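Local structure of sugar isomerase (Sinorhizobium meliloti, 3QC0) at residues A175-W183 with D218-L229; D25-T33 with A260-V268. The protein binds a zinc ion in a TIM barrel of the xylose isomerase-like family and probably isomerises a sugar whose identity is not established. All coordinates share one frame; numbering follows the deposited sequence.

Contact 1. Residues A175-W183 with D218-L229; sequences AIDVYHVWW and DRGMMGDGVIDL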
loop_
_atom_site.group_PDB
_atom_site.type_symbol
_atom_site.label_atom_id
_atom_site.label_comp_id
_atom_site.label_asym_id
_atom_site.label_seq_id
_atom_site.Cartn_x
_atom_site.Cartn_y
_atom_site.Cartn_z
ATOM N N ALA A 175 -8.240 -7.003 13.654
ATOM C CA ALA A 175 -8.092 -5.643 14.119
ATOM C C ALA A 175 -8.081 -4.738 12.893
ATOM O O ALA A 175 -7.256 -4.905 12.002
ATOM C CB ALA A 175 -6.760 -5.471 14.907
ATOM N N ILE A 176 -9.006 -3.796 12.883
ATOM C CA ILE A 176 -9.177 -2.875 11.759
ATOM C C ILE A 176 -8.554 -1.540 12.118
ATOM O O ILE A 176 -9.090 -0.791 12.938
ATOM C CB ILE A 176 -10.675 -2.729 11.338
ATOM C CG1 ILE A 176 -11.333 -4.095 11.031
ATOM C CG2 ILE A 176 -10.782 -1.760 10.116
ATOM C CD1 ILE A 176 -12.838 -4.011 10.770
ATOM N N ASP A 177 -7.385 -1.268 11.535
ATOM C CA ASP A 177 -6.620 -0.039 11.800
ATOM C C ASP A 177 -6.747 0.814 10.563
ATOM O O ASP A 177 -6.397 0.379 9.474
ATOM C CB ASP A 177 -5.173 -0.421 12.095
ATOM C CG ASP A 177 -4.272 0.756 12.416
ATOM O OD1 ASP A 177 -4.522 1.857 11.905
ATOM O OD2 ASP A 177 -3.301 0.539 13.187
ATOM N N VAL A 178 -7.344 1.985 10.722
ATOM C CA VAL A 178 -7.654 2.844 9.573
ATOM C C VAL A 178 -6.403 3.153 8.769
ATOM O O VAL A 178 -6.490 3.317 7.546
ATOM C CB VAL A 178 -8.360 4.143 10.001
ATOM C CG1 VAL A 178 -9.720 3.777 10.688
ATOM C CG2 VAL A 178 -7.490 5.024 10.923
ATOM N N TYR A 179 -5.248 3.215 9.422
ATOM C CA TYR A 179 -4.017 3.533 8.694
ATOM C C TYR A 179 -3.736 2.497 7.624
ATOM O O TYR A 179 -3.274 2.778 6.547
ATOM C CB TYR A 179 -2.800 3.616 9.629
ATOM C CG TYR A 179 -1.687 4.478 9.094
ATOM C CD1 TYR A 179 -1.841 5.859 9.010
ATOM C CD2 TYR A 179 -0.474 3.932 8.670
ATOM C CE1 TYR A 179 -0.834 6.668 8.500
ATOM C CE2 TYR A 179 0.558 4.739 8.185
ATOM C CZ TYR A 179 0.366 6.116 8.102
ATOM O OH TYR A 179 1.381 6.936 7.645
ATOM N N HIS A 180 -4.019 1.245 7.961
ATOM C CA HIS A 180 -3.647 0.127 7.121
ATOM C C HIS A 180 -4.673 -0.170 6.036
ATOM O O HIS A 180 -4.325 -0.823 5.029
ATOM C CB HIS A 180 -3.470 -1.127 7.983
ATOM C CG HIS A 180 -2.390 -0.989 8.999
ATOM N ND1 HIS A 180 -1.164 -0.433 8.691
ATOM C CD2 HIS A 180 -2.335 -1.344 10.312
ATOM C CE1 HIS A 180 -0.416 -0.420 9.787
ATOM N NE2 HIS A 180 -1.100 -0.972 10.775
ATOM N N VAL A 181 -5.940 0.222 6.273
ATOM C CA VAL A 181 -7.042 -0.220 5.401
ATOM C C VAL A 181 -7.839 0.882 4.694
ATOM O O VAL A 181 -8.665 0.545 3.842
ATOM C CB VAL A 181 -8.076 -1.117 6.212
ATOM C CG1 VAL A 181 -7.392 -2.248 6.957
ATOM C CG2 VAL A 181 -8.940 -0.258 7.199
ATOM N N TRP A 182 -7.644 2.156 5.055
ATOM C CA TRP A 182 -8.550 3.229 4.619
ATOM C C TRP A 182 -8.672 3.301 3.085
ATOM O O TRP A 182 -9.713 3.683 2.568
ATOM C CB TRP A 182 -8.117 4.593 5.144
ATOM C CG TRP A 182 -6.910 5.126 4.489
ATOM C CD1 TRP A 182 -5.626 4.837 4.771
ATOM C CD2 TRP A 182 -6.891 5.996 3.342
ATOM N NE1 TRP A 182 -4.787 5.492 3.886
ATOM C CE2 TRP A 182 -5.553 6.219 3.008
ATOM C CE3 TRP A 182 -7.881 6.627 2.631
ATOM C CZ2 TRP A 182 -5.171 7.050 1.934
ATOM C CZ3 TRP A 182 -7.536 7.418 1.562
ATOM C CH2 TRP A 182 -6.170 7.636 1.215
ATOM N N TRP A 183 -7.581 2.974 2.402
ATOM C CA TRP A 183 -7.434 3.085 0.944
ATOM C C TRP A 183 -8.122 1.979 0.175
ATOM O O TRP A 183 -8.276 2.047 -1.032
ATOM C CB TRP A 183 -5.886 3.096 0.608
ATOM C CG TRP A 183 -5.328 1.806 1.032
ATOM C CD1 TRP A 183 -4.828 1.516 2.279
ATOM C CD2 TRP A 183 -5.378 0.559 0.333
ATOM N NE1 TRP A 183 -4.549 0.193 2.381
ATOM C CE2 TRP A 183 -4.894 -0.431 1.218
ATOM C CE3 TRP A 183 -5.755 0.174 -0.976
ATOM C CZ2 TRP A 183 -4.795 -1.764 0.868
ATOM C CZ3 TRP A 183 -5.663 -1.152 -1.312
ATOM C CH2 TRP A 183 -5.194 -2.107 -0.399
ATOM N N ASP A 218 5.141 8.650 10.668
ATOM C CA ASP A 218 4.399 9.876 10.382
ATOM C C ASP A 218 2.892 9.651 10.236
ATOM O O ASP A 218 2.223 10.246 9.366
ATOM C CB ASP A 218 5.002 10.571 9.153
ATOM C CG ASP A 218 4.556 12.018 9.016
ATOM O OD1 ASP A 218 4.484 12.725 10.062
ATOM O OD2 ASP A 218 4.276 12.455 7.867
ATOM N N ARG A 219 2.337 8.816 11.104
ATOM C CA ARG A 219 0.889 8.768 11.259
ATOM C C ARG A 219 0.371 10.107 11.766
ATOM O O ARG A 219 1.066 10.800 12.543
ATOM C CB ARG A 219 0.426 7.691 12.224
ATOM C CG ARG A 219 0.824 6.283 11.877
ATOM C CD ARG A 219 0.020 5.304 12.703
ATOM N NE ARG A 219 0.294 3.919 12.379
ATOM C CZ ARG A 219 -0.489 2.900 12.715
ATOM N NH1 ARG A 219 -1.557 3.079 13.486
ATOM N NH2 ARG A 219 -0.174 1.674 12.315
ATOM N N GLY A 220 -0.843 10.454 11.366
ATOM C CA GLY A 220 -1.479 11.707 11.760
ATOM C C GLY A 220 -2.383 11.572 12.955
ATOM O O GLY A 220 -2.943 10.494 13.226
HETATM N N MSE A 221 -2.497 12.670 13.710
HETATM C CA MSE A 221 -3.572 12.828 14.641
HETATM C C MSE A 221 -4.883 12.867 13.851
HETATM O O MSE A 221 -4.971 13.485 12.780
HETATM C CB MSE A 221 -3.367 14.145 15.397
HETATM C CG MSE A 221 -4.433 14.514 16.396
HETATM SE SE MSE A 221 -4.711 13.300 17.862
HETATM C CE MSE A 221 -2.966 13.725 18.708
HETATM N N MSE A 222 -5.899 12.250 14.398
HETATM C CA MSE A 222 -7.210 12.213 13.761
HETATM C C MSE A 222 -7.677 13.610 13.413
HETATM O O MSE A 222 -7.718 14.480 14.272
HETATM C CB MSE A 222 -8.255 11.599 14.677
HETATM C CG MSE A 222 -8.093 10.158 14.976
HETATM SE SE MSE A 222 -6.835 9.739 16.412
HETATM C CE MSE A 222 -7.582 10.703 17.872
ATOM N N GLY A 223 -8.066 13.824 12.166
ATOM C CA GLY A 223 -8.498 15.122 11.663
ATOM C C GLY A 223 -7.432 15.948 10.974
ATOM O O GLY A 223 -7.759 16.955 10.327
ATOM N N ASP A 224 -6.168 15.575 11.122
ATOM C CA ASP A 224 -5.086 16.280 10.459
ATOM C C ASP A 224 -4.863 15.719 9.062
ATOM O O ASP A 224 -4.136 16.328 8.252
ATOM C CB ASP A 224 -3.771 16.184 11.252
ATOM C CG ASP A 224 -3.711 17.129 12.467
ATOM O OD1 ASP A 224 -4.639 17.958 12.635
ATOM O OD2 ASP A 224 -2.677 17.069 13.175
ATOM N N GLY A 225 -5.466 14.557 8.772
ATOM C CA GLY A 225 -5.287 13.908 7.462
ATOM C C GLY A 225 -6.592 13.767 6.701
ATOM O O GLY A 225 -7.522 14.541 6.890
ATOM N N VAL A 226 -6.651 12.747 5.834
ATOM C CA VAL A 226 -7.693 12.599 4.828
ATOM C C VAL A 226 -8.625 11.428 5.011
ATOM O O VAL A 226 -9.496 11.200 4.161
ATOM C CB VAL A 226 -7.069 12.490 3.422
ATOM C CG1 VAL A 226 -6.255 13.732 3.131
ATOM C CG2 VAL A 226 -6.298 11.178 3.258
ATOM N N ILE A 227 -8.471 10.652 6.071
ATOM C CA ILE A 227 -9.320 9.480 6.246
ATOM C C ILE A 227 -10.716 9.882 6.666
ATOM O O ILE A 227 -10.895 10.728 7.526
ATOM C CB ILE A 227 -8.734 8.482 7.284
ATOM C CG1 ILE A 227 -7.347 7.982 6.820
ATOM C CG2 ILE A 227 -9.705 7.313 7.521
ATOM C CD1 ILE A 227 -6.700 6.958 7.736
ATOM N N ASP A 228 -11.714 9.267 6.054
ATOM C CA ASP A 228 -13.107 9.455 6.458
ATOM C C ASP A 228 -13.356 8.606 7.696
ATOM O O ASP A 228 -14.002 7.546 7.620
ATOM C CB ASP A 228 -13.996 9.061 5.286
ATOM C CG ASP A 228 -15.494 9.181 5.562
ATOM O OD1 ASP A 228 -15.909 9.694 6.622
ATOM O OD2 ASP A 228 -16.297 8.736 4.673
ATOM N N LEU A 229 -12.804 9.078 8.837
ATOM C CA LEU A 229 -12.880 8.350 10.111
ATOM C C LEU A 229 -14.335 8.111 10.497
ATOM O O LEU A 229 -14.714 6.995 10.896
ATOM C CB LEU A 229 -12.108 9.094 11.201
ATOM C CG LEU A 229 -10.597 9.156 10.997
ATOM C CD1 LEU A 229 -9.930 10.210 11.916
ATOM C CD2 LEU A 229 -9.961 7.746 11.164
HETATM O O HOH W 1 0.496 9.519 7.379
HETATM O O HOH W 2 4.045 6.803 8.685
#
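Arg219 lies flat on the ring of Tyr179, with guanidinium and ring planes only 19° apart. Its CG sits over the ring centre, a CH-pi contact 3.7 Å from the Tyr179 centroid, and the extended chain carries the guanidinium on until Tyr179 CB lies beneath its face. Tyr179 OH is joined by one water, in plane at the ring edge, to Asp218 O, and by a second water to Asp218 N. The indole of Trp182 takes Ile227 CG1 over one face, 3.7 Å from Trp182 CG, and Trp183 CB over the opposite face.

A long arginine suits this place because its charged end reaches the zinc site. In a salt bridge, Arg219 NH1 donates to the syn lone pair of Asp177 OD2 at 3.1 Å, the N-H...O angle 151°, and also to the backbone O of Glu248, another zinc ligand. Asp177 CG is anti to the backbone N (chi1 -179°), which lets OD1 cap Tyr179 N at 2.9 Å while OD2 faces metal and arginine. Arg219, in the second shell, thus holds the zinc-binding oxygen in position. His180 NE2 and Arg219 NH2 both hydrogen-bond to an unidentified molecule, probably from the crystallisation liquor.

Val178 CG2 closes the apolar side against Leu229 CD2 at 3.7 Å. Strand 172-177 ends at the metal beside strand 200-205, and the loop from that neighbour returns over helix 178-181 to start helix 229-238, whose Ile232 packs on Val178 and Ile227.

Contact 2. Residues D25-T33 with A260-V268; sequences DICLKHGIT and ADEVIATCV
A histidine just past the end of one helix reaches across to an aspartate in the first turn of another: His30 NE2 donates to Asp261 OD1 at 3.0 Å. This bond lies on the outer layer of the TIM barrel, where helix 20-29, after the first strand, packs against helix 260-274, after the last, and so helps close the ring of helices. The acceptor lies near the plane of the imidazole and is met nearly along its C-O axis, with ring and carboxylate planes 59° apart. Asp261 CG stands anti to the backbone N (chi1 -170°), which swings the acid toward the ring, although its CB does not point at 25-33.

Helix 20-29 stops in a Schellman motif, with Ile32 N bonded to Cys27 O and Gly31 N to Leu28 O. Gly31 has positive phi, where a CB would strike the preceding carbonyl, so glycine suits the turn. The turn brings Ile32 back toward the partner helix, where its CD1 touches Val268 CG2 and meets Ile264 CG2 at 3.5 Å, closer than usual van der Waals contact.

The axes of 25-29 and 260-268 cross at -44°, 9.9 Å apart. Ile264 is central to the packing: its CG1 meets Ile26 CG2, and its CG2 also lies over a face of the His30 ring, a CH-pi contact. Small Ala265 lets His30 CE1 approach its CB to 3.6 Å. Ile9 of strand 7-10 lies beneath Cys27, Ile32 and Ile264.

At the N-terminal end of 260-268, even with only the small methyl of Ala260 to meet, Ile26 CD1 comes within 3.4 Å of Ala260 CB, a similarly tight approach.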
loop_
_atom_site.group_PDB
_atom_site.type_symbol
_atom_site.label_atom_id
_atom_site.label_comp_id
_atom_site.label_asym_id
_atom_site.label_seq_id
_atom_site.Cartn_x
_atom_site.Cartn_y
_atom_site.Cartn_z
ATOM N N ASP A 25 -1.214 6.735 34.124
ATOM C CA ASP A 25 -1.534 7.888 34.977
ATOM C C ASP A 25 -2.139 9.029 34.144
ATOM O O ASP A 25 -3.236 9.529 34.463
ATOM C CB ASP A 25 -0.258 8.352 35.695
ATOM C CG ASP A 25 -0.513 9.397 36.817
ATOM O OD1 ASP A 25 -1.680 9.663 37.239
ATOM O OD2 ASP A 25 0.505 9.979 37.256
ATOM N N ILE A 26 -1.459 9.401 33.056
ATOM C CA ILE A 26 -1.972 10.513 32.224
ATOM C C ILE A 26 -3.292 10.148 31.566
ATOM O O ILE A 26 -4.178 10.966 31.482
ATOM C CB ILE A 26 -1.032 10.948 31.155
ATOM C CG1 ILE A 26 0.248 11.465 31.739
ATOM C CG2 ILE A 26 -1.683 12.071 30.286
ATOM C CD1 ILE A 26 1.248 11.748 30.702
ATOM N N CYS A 27 -3.416 8.915 31.082
ATOM C CA CYS A 27 -4.688 8.482 30.525
ATOM C C CYS A 27 -5.833 8.582 31.562
ATOM O O CYS A 27 -6.917 9.072 31.264
ATOM C CB CYS A 27 -4.546 7.069 29.911
ATOM S SG CYS A 27 -3.427 6.961 28.404
ATOM N N LEU A 28 -5.587 8.155 32.803
ATOM C CA LEU A 28 -6.611 8.245 33.854
ATOM C C LEU A 28 -6.929 9.705 34.257
ATOM O O LEU A 28 -8.102 10.030 34.509
ATOM C CB LEU A 28 -6.181 7.456 35.095
ATOM C CG LEU A 28 -6.196 5.931 34.970
ATOM C CD1 LEU A 28 -5.528 5.298 36.220
ATOM C CD2 LEU A 28 -7.616 5.391 34.763
ATOM N N LYS A 29 -5.897 10.557 34.256
ATOM C CA LYS A 29 -6.063 12.021 34.485
ATOM C C LYS A 29 -7.032 12.635 33.455
ATOM O O LYS A 29 -7.671 13.650 33.728
ATOM C CB LYS A 29 -4.710 12.778 34.392
ATOM C CG LYS A 29 -3.683 12.614 35.576
ATOM C CD LYS A 29 -2.312 13.314 35.244
ATOM C CE LYS A 29 -1.395 13.445 36.464
ATOM N NZ LYS A 29 -0.003 13.998 36.252
ATOM N N HIS A 30 -7.115 12.036 32.257
ATOM C CA HIS A 30 -8.048 12.519 31.235
ATOM C C HIS A 30 -9.327 11.706 31.107
ATOM O O HIS A 30 -10.050 11.844 30.114
ATOM C CB HIS A 30 -7.359 12.561 29.871
ATOM C CG HIS A 30 -6.317 13.619 29.750
ATOM N ND1 HIS A 30 -6.601 14.875 29.260
ATOM C CD2 HIS A 30 -4.988 13.606 30.012
ATOM C CE1 HIS A 30 -5.492 15.592 29.232
ATOM N NE2 HIS A 30 -4.498 14.848 29.684
ATOM N N GLY A 31 -9.605 10.833 32.066
ATOM C CA GLY A 31 -10.853 10.068 32.010
ATOM C C GLY A 31 -10.807 8.861 31.077
ATOM O O GLY A 31 -11.863 8.331 30.680
ATOM N N ILE A 32 -9.592 8.442 30.714
ATOM C CA ILE A 32 -9.445 7.322 29.761
ATOM C C ILE A 32 -9.174 6.062 30.578
ATOM O O ILE A 32 -8.222 6.030 31.376
ATOM C CB ILE A 32 -8.361 7.601 28.687
ATOM C CG1 ILE A 32 -8.809 8.741 27.764
ATOM C CG2 ILE A 32 -8.064 6.342 27.855
ATOM C CD1 ILE A 32 -7.652 9.426 27.063
ATOM N N THR A 33 -10.027 5.049 30.413
ATOM C CA THR A 33 -9.855 3.782 31.145
ATOM C C THR A 33 -9.559 2.557 30.276
ATOM O O THR A 33 -9.759 1.404 30.707
ATOM C CB THR A 33 -11.097 3.469 32.014
ATOM O OG1 THR A 33 -12.261 3.408 31.182
ATOM C CG2 THR A 33 -11.285 4.533 33.126
ATOM N N ALA A 260 3.207 14.677 26.867
ATOM C CA ALA A 260 2.221 13.592 26.820
ATOM C C ALA A 260 0.844 14.099 27.205
ATOM O O ALA A 260 -0.150 13.720 26.646
ATOM C CB ALA A 260 2.634 12.422 27.709
ATOM N N ASP A 261 0.789 14.996 28.182
ATOM C CA ASP A 261 -0.435 15.652 28.537
ATOM C C ASP A 261 -1.194 16.296 27.361
ATOM O O ASP A 261 -2.414 16.088 27.139
ATOM C CB ASP A 261 -0.039 16.780 29.546
ATOM C CG ASP A 261 -1.180 17.401 30.180
ATOM O OD1 ASP A 261 -2.278 16.890 30.071
ATOM O OD2 ASP A 261 -0.960 18.364 30.914
ATOM N N GLU A 262 -0.461 17.096 26.610
ATOM C CA GLU A 262 -1.045 17.760 25.456
ATOM C C GLU A 262 -1.469 16.729 24.404
ATOM O O GLU A 262 -2.527 16.874 23.773
ATOM C CB GLU A 262 -0.065 18.736 24.844
ATOM C CG GLU A 262 -0.760 19.663 23.847
ATOM C CD GLU A 262 0.187 20.334 22.897
ATOM O OE1 GLU A 262 1.424 20.097 22.984
ATOM O OE2 GLU A 262 -0.318 21.098 22.039
ATOM N N VAL A 263 -0.657 15.691 24.224
ATOM C CA VAL A 263 -1.005 14.678 23.191
ATOM C C VAL A 263 -2.341 14.038 23.541
ATOM O O VAL A 263 -3.237 13.972 22.713
ATOM C CB VAL A 263 0.057 13.606 23.069
ATOM C CG1 VAL A 263 -0.356 12.554 22.012
ATOM C CG2 VAL A 263 1.406 14.211 22.708
ATOM N N ILE A 264 -2.498 13.606 24.798
ATOM C CA ILE A 264 -3.714 12.899 25.195
ATOM C C ILE A 264 -4.937 13.829 25.222
ATOM O O ILE A 264 -6.046 13.441 24.806
ATOM C CB ILE A 264 -3.558 12.178 26.550
ATOM C CG1 ILE A 264 -2.431 11.157 26.490
ATOM C CG2 ILE A 264 -4.869 11.530 26.946
ATOM C CD1 ILE A 264 -2.580 10.081 25.386
ATOM N N ALA A 265 -4.733 15.063 25.685
ATOM C CA ALA A 265 -5.767 16.081 25.564
ATOM C C ALA A 265 -6.238 16.243 24.124
ATOM O O ALA A 265 -7.463 16.304 23.877
ATOM C CB ALA A 265 -5.261 17.449 26.115
ATOM N N THR A 266 -5.280 16.293 23.185
ATOM C CA THR A 266 -5.610 16.461 21.758
ATOM C C THR A 266 -6.314 15.199 21.264
ATOM O O THR A 266 -7.319 15.315 20.546
ATOM C CB THR A 266 -4.352 16.785 20.939
ATOM O OG1 THR A 266 -3.703 17.956 21.509
ATOM C CG2 THR A 266 -4.664 16.990 19.436
ATOM N N CYS A 267 -5.858 14.002 21.662
ATOM C CA CYS A 267 -6.598 12.787 21.288
ATOM C C CYS A 267 -8.038 12.850 21.737
ATOM O O CYS A 267 -8.913 12.461 21.010
ATOM C CB CYS A 267 -6.006 11.478 21.821
ATOM S SG CYS A 267 -4.369 11.109 21.287
ATOM N N VAL A 268 -8.312 13.308 22.955
ATOM C CA VAL A 268 -9.704 13.362 23.397
ATOM C C VAL A 268 -10.528 14.371 22.576
ATOM O O VAL A 268 -11.663 14.092 22.212
ATOM C CB VAL A 268 -9.808 13.727 24.908
ATOM C CG1 VAL A 268 -11.251 14.079 25.283
ATOM C CG2 VAL A 268 -9.260 12.587 25.768
#

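Both contacts belong to one eight-stranded parallel barrel, their centres about 20 Å apart. Along the chain, contact 1 is nested within contact 2: helix 20-29 comes first, then 175-183 and 218-229, and finally helix 260-274. Contact 1 lies at the C-terminal ends of strands 172-177 and 200-205, where the zinc is bound, as is usual for the active sites of TIM barrels; contact 2 joins the first and last helices of the outer layer, beside strand 7-10. They meet through the loop of contact 1, where Met221 CE packs 3.8 Å from Thr266 CG2 and Met222 CE touches Cys267 O. Helix 260-274 therefore packs both against the first helix and against the loop that brings Arg219 to the metal site.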